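Local coordinates for superoxide dismutase [Ni] (Streptomyces coelicolor, PDB 1T6U), which catalyses the nickel-dependent disproportionation of superoxide into hydrogen peroxide and molecular oxygen, working as a homohexamer shaped like a hollow sphere, at the interface of chains A and B and the interface of chains A and C. Numbering follows the deposited sequence. Chains: chain A/B/C, Superoxide dismutase [Ni].

Contact 1: the interface of chains A and B. Residues chain A 16-17, 20, 47; chain B 1, 6, 8, 13.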
# COMPACT_ATOMS: atom_id res chain seq x y z
N ILE A 16 -9.50 -16.54 6.05
CA ILE A 16 -10.15 -15.52 6.87
C ILE A 16 -10.56 -14.34 6.02
O ILE A 16 -11.62 -13.77 6.28
CB ILE A 16 -9.18 -15.13 8.01
CG1 ILE A 16 -8.82 -16.29 8.94
CG2 ILE A 16 -9.70 -13.91 8.75
CD1 ILE A 16 -7.53 -16.22 9.74
N GLU A 17 -9.80 -13.99 4.98
CA GLU A 17 -10.24 -12.87 4.11
C GLU A 17 -11.47 -13.30 3.34
O GLU A 17 -12.38 -12.47 3.20
CB GLU A 17 -9.11 -12.39 3.21
CG GLU A 17 -7.91 -11.81 3.94
CD GLU A 17 -8.27 -10.60 4.77
OE1 GLU A 17 -7.40 -10.15 5.52
OE2 GLU A 17 -9.42 -10.09 4.65
N SER A 20 -14.42 -12.96 5.54
CA SER A 20 -14.88 -11.59 5.65
C SER A 20 -15.64 -11.18 4.38
O SER A 20 -16.67 -10.52 4.49
CB SER A 20 -13.73 -10.66 6.13
OG SER A 20 -13.04 -10.33 5.00
N ARG A 47 -10.82 -6.93 0.63
CA ARG A 47 -10.52 -8.21 1.28
C ARG A 47 -10.38 -9.32 0.25
O ARG A 47 -9.53 -10.20 0.40
CB ARG A 47 -11.56 -8.53 2.35
CG ARG A 47 -11.88 -7.46 3.35
CD ARG A 47 -10.75 -6.56 3.80
NE ARG A 47 -9.72 -7.21 4.58
CZ ARG A 47 -8.81 -6.58 5.31
NH1 ARG A 47 -8.77 -5.25 5.39
NH2 ARG A 47 -7.90 -7.27 6.00
N HIS B 1 -12.70 -7.42 10.59
CA HIS B 1 -11.43 -6.79 10.89
C HIS B 1 -11.16 -5.65 9.92
O HIS B 1 -10.11 -5.01 10.00
CB HIS B 1 -10.26 -7.77 10.84
CG HIS B 1 -10.31 -8.62 9.60
ND1 HIS B 1 -10.67 -9.93 9.65
CD2 HIS B 1 -10.04 -8.39 8.29
CE1 HIS B 1 -10.63 -10.46 8.44
NE2 HIS B 1 -10.25 -9.53 7.58
N CYS B 6 -17.40 -6.17 9.62
CA CYS B 6 -17.69 -7.47 9.03
C CYS B 6 -17.97 -8.55 10.07
O CYS B 6 -18.56 -9.57 9.70
CB CYS B 6 -16.57 -7.92 8.09
SG CYS B 6 -15.03 -8.37 8.95
N VAL B 8 -15.72 -10.44 11.53
CA VAL B 8 -14.75 -11.53 11.38
C VAL B 8 -13.44 -11.06 11.97
O VAL B 8 -12.86 -10.09 11.49
CB VAL B 8 -14.57 -11.94 9.91
CG1 VAL B 8 -13.49 -13.00 9.75
CG2 VAL B 8 -15.88 -12.44 9.29
N GLN B 13 -4.30 -13.84 12.64
CA GLN B 13 -3.67 -12.94 11.67
C GLN B 13 -2.41 -12.34 12.26
O GLN B 13 -1.32 -12.39 11.70
CB GLN B 13 -4.62 -11.86 11.17
CG GLN B 13 -5.90 -12.39 10.51
CD GLN B 13 -6.67 -11.26 9.84
OE1 GLN B 13 -7.32 -10.41 10.44
NE2 GLN B 13 -6.61 -11.25 8.50
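B:His1, the N-terminal nickel ligand of chain B, points the edge of its imidazole into a group formed by A:Ile16, A:Glu17 and A:Ser20 of helix 12-30 and A:Arg47 of helix 34-62. The patch therefore ties the catalytic nickel hook of one subunit, where B:Cys6 is another metal ligand, to the helices of its two-fold partner. From CB, with CG placed between the backbone N and the carbonyl carbon (chi1 47°), the B:His1 ring points toward chain A. Its ND1, the nitrogen that serves as the nickel ligand in this family, faces back into chain B beside the carbonyl O of B:Val8; a hydrogen bond there is doubtful. CE1 packs on the methyl CG2 of A:Ile16 at 3.6 Å and also touches CB of A:Ser20. On the other rim, CD2 lies 3.3 Å from the guanidinium NH2 of A:Arg47, the guanidinium and ring planes being steeply inclined. At the tip, NE2 donates a nearly straight hydrogen bond (165° at H) to the carboxylate OE2 of A:Glu17, 3.1 Å away. The carboxylate stands almost perpendicular to the ring (87°), and NE2 meets OE2 from above the carboxylate plane.

A:Arg47 approaches OE2 from the opposite face. It holds A:Glu17 side-on: NE bonds OE2 at 2.9 Å as a salt bridge, and NH2 bonds OE1 at 3.0 Å. This paired grip limits rotation of the carboxylate and presents OE2 to the histidine. B:Gln13 comes in across A:Glu17, its amide NE2 making a weak hydrogen bond to OE1, while its OE1 sits over one face of the B:His1 ring. Beside the histidine, B:Val8 rests CG1 on A:Ile16 and CG2 on CA of A:Ser20. The sulfur SG of the nickel ligand B:Cys6 accepts a hydrogen bond from the backbone N of B:Val8 and lies 3.9 Å from CB of A:Ser20.

Contact 2: the interface of chains A and C. Residues chain A 41, 44-45, 89-90; chain C 35, 39, 43.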
# COMPACT_ATOMS: atom_id res chain seq x y z
N THR A 41 -19.05 -2.41 -0.39
CA THR A 41 -18.50 -2.73 -1.69
C THR A 41 -17.02 -2.43 -1.72
O THR A 41 -16.24 -3.27 -2.20
CB THR A 41 -19.24 -1.97 -2.80
OG1 THR A 41 -20.65 -2.28 -2.77
CG2 THR A 41 -18.72 -2.35 -4.18
N LYS A 44 -15.31 -5.13 0.59
CA LYS A 44 -15.37 -6.44 -0.06
C LYS A 44 -14.29 -6.51 -1.12
O LYS A 44 -13.58 -7.52 -1.27
CB LYS A 44 -16.76 -6.66 -0.67
CG LYS A 44 -16.88 -7.97 -1.45
CD LYS A 44 -18.32 -8.43 -1.64
CE LYS A 44 -19.20 -7.47 -2.40
NZ LYS A 44 -18.78 -7.42 -3.81
N GLU A 45 -14.15 -5.43 -1.88
CA GLU A 45 -13.15 -5.45 -2.96
C GLU A 45 -11.75 -5.62 -2.41
O GLU A 45 -10.93 -6.40 -2.94
CB GLU A 45 -13.28 -4.17 -3.79
CG GLU A 45 -12.70 -4.21 -5.20
CD GLU A 45 -13.58 -4.94 -6.20
OE1 GLU A 45 -14.74 -5.27 -5.90
OE2 GLU A 45 -13.10 -5.19 -7.32
N LYS A 89 -15.93 -10.66 -5.76
CA LYS A 89 -15.81 -9.19 -5.91
C LYS A 89 -16.99 -8.62 -6.66
O LYS A 89 -17.53 -7.59 -6.24
CB LYS A 89 -14.54 -8.72 -6.68
CG LYS A 89 -13.24 -8.86 -5.91
CD LYS A 89 -12.11 -8.35 -6.81
CE LYS A 89 -10.73 -8.41 -6.15
NZ LYS A 89 -9.67 -7.83 -7.02
N GLY A 90 -17.39 -9.25 -7.75
CA GLY A 90 -18.44 -8.75 -8.59
C GLY A 90 -19.85 -8.90 -8.06
O GLY A 90 -20.76 -8.40 -8.71
N HIS C 35 -24.33 -1.87 -7.90
CA HIS C 35 -23.12 -2.48 -7.32
C HIS C 35 -21.98 -2.37 -8.32
O HIS C 35 -20.82 -2.03 -8.00
CB HIS C 35 -23.42 -3.92 -6.96
CG HIS C 35 -22.34 -4.63 -6.23
ND1 HIS C 35 -21.97 -4.21 -4.95
CD2 HIS C 35 -21.56 -5.69 -6.51
CE1 HIS C 35 -21.01 -5.00 -4.52
NE2 HIS C 35 -20.73 -5.89 -5.42
N ARG C 39 -18.41 -0.38 -7.91
CA ARG C 39 -17.12 -1.06 -8.13
C ARG C 39 -16.30 -0.32 -9.19
O ARG C 39 -15.08 -0.12 -9.05
CB ARG C 39 -17.29 -2.52 -8.51
CG ARG C 39 -17.83 -3.39 -7.40
CD ARG C 39 -17.93 -4.85 -7.80
NE ARG C 39 -16.59 -5.30 -8.14
CZ ARG C 39 -16.17 -5.68 -9.33
NH1 ARG C 39 -16.98 -5.74 -10.35
NH2 ARG C 39 -14.91 -6.01 -9.45
N ILE C 43 -12.59 1.38 -8.59
CA ILE C 43 -11.46 0.99 -9.40
C ILE C 43 -10.94 2.15 -10.25
O ILE C 43 -9.72 2.31 -10.36
CB ILE C 43 -11.82 -0.23 -10.23
CG1 ILE C 43 -11.92 -1.48 -9.33
CG2 ILE C 43 -10.89 -0.47 -11.40
CD1 ILE C 43 -12.61 -2.68 -9.92
O HOH W 1 -19.98 -6.09 -10.40
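C:Arg39 and A:Glu45 form the charged core of this helix-to-helix patch of the hexamer, in which helix 34-62 of each chain takes part. The salt bridge is side-on: NE of the guanidinium bonds carboxylate OE1 at 2.9 Å and nearly straight (175° at H), while NH2 bonds OE2, also at 2.9 Å, on its syn lone pair. The two planes are twisted 34° apart, leaving NE somewhat out of the carboxylate plane. A bend at chi3 (61°) turns the arginine tip toward the glutamate.

Among the other polar contacts, A:Lys44 curls its chain so that NZ donates to NE2 of C:His35 at 3.0 Å, almost in the ring plane. At the opposite ring nitrogen, OG1 of A:Thr41 is 3.2 Å from ND1, close enough for a hydrogen bond. A water joins NH1 of C:Arg39 to the carbonyl O of A:Gly90. A:Lys89 O also lies near NE, but the N-H is directed to A:Glu45 instead.

Apolar contacts fill in around these bonds. The methyl CG2 of A:Thr41 touches both CG of C:Arg39 and CE1 of C:His35, 3.5 Å from each. CA of A:Gly90 covers one guanidinium face toward its rim. A leucine in place of C:Arg39 would probably leave the A:Glu45 carboxylate without its charge partner, free to turn, and break the water link to A:Gly90. Beside the salt bridge, the methyl CD1 of C:Ile43 sits 3.6 Å from OE2 of A:Glu45.

The centres of contact 1 and contact 2 are about 15 Å apart, on different sides of chain A. Helix 34-62 of chain A serves both: A:Arg47 works in contact 1, while A:Thr41, A:Lys44 and A:Glu45 work in contact 2. A short stretch of one helix thus faces two neighbouring subunits. The A-B interface is two-fold, so contact 1 has a twin with the chains exchanged; contact 2 contains no metal ligand, and the A-C interface is not an exact two-fold. Repeated in every copy, the two kinds of junction help close the homohexamer, and contact 1 places part of the surroundings of a nickel ligand on a neighbouring subunit.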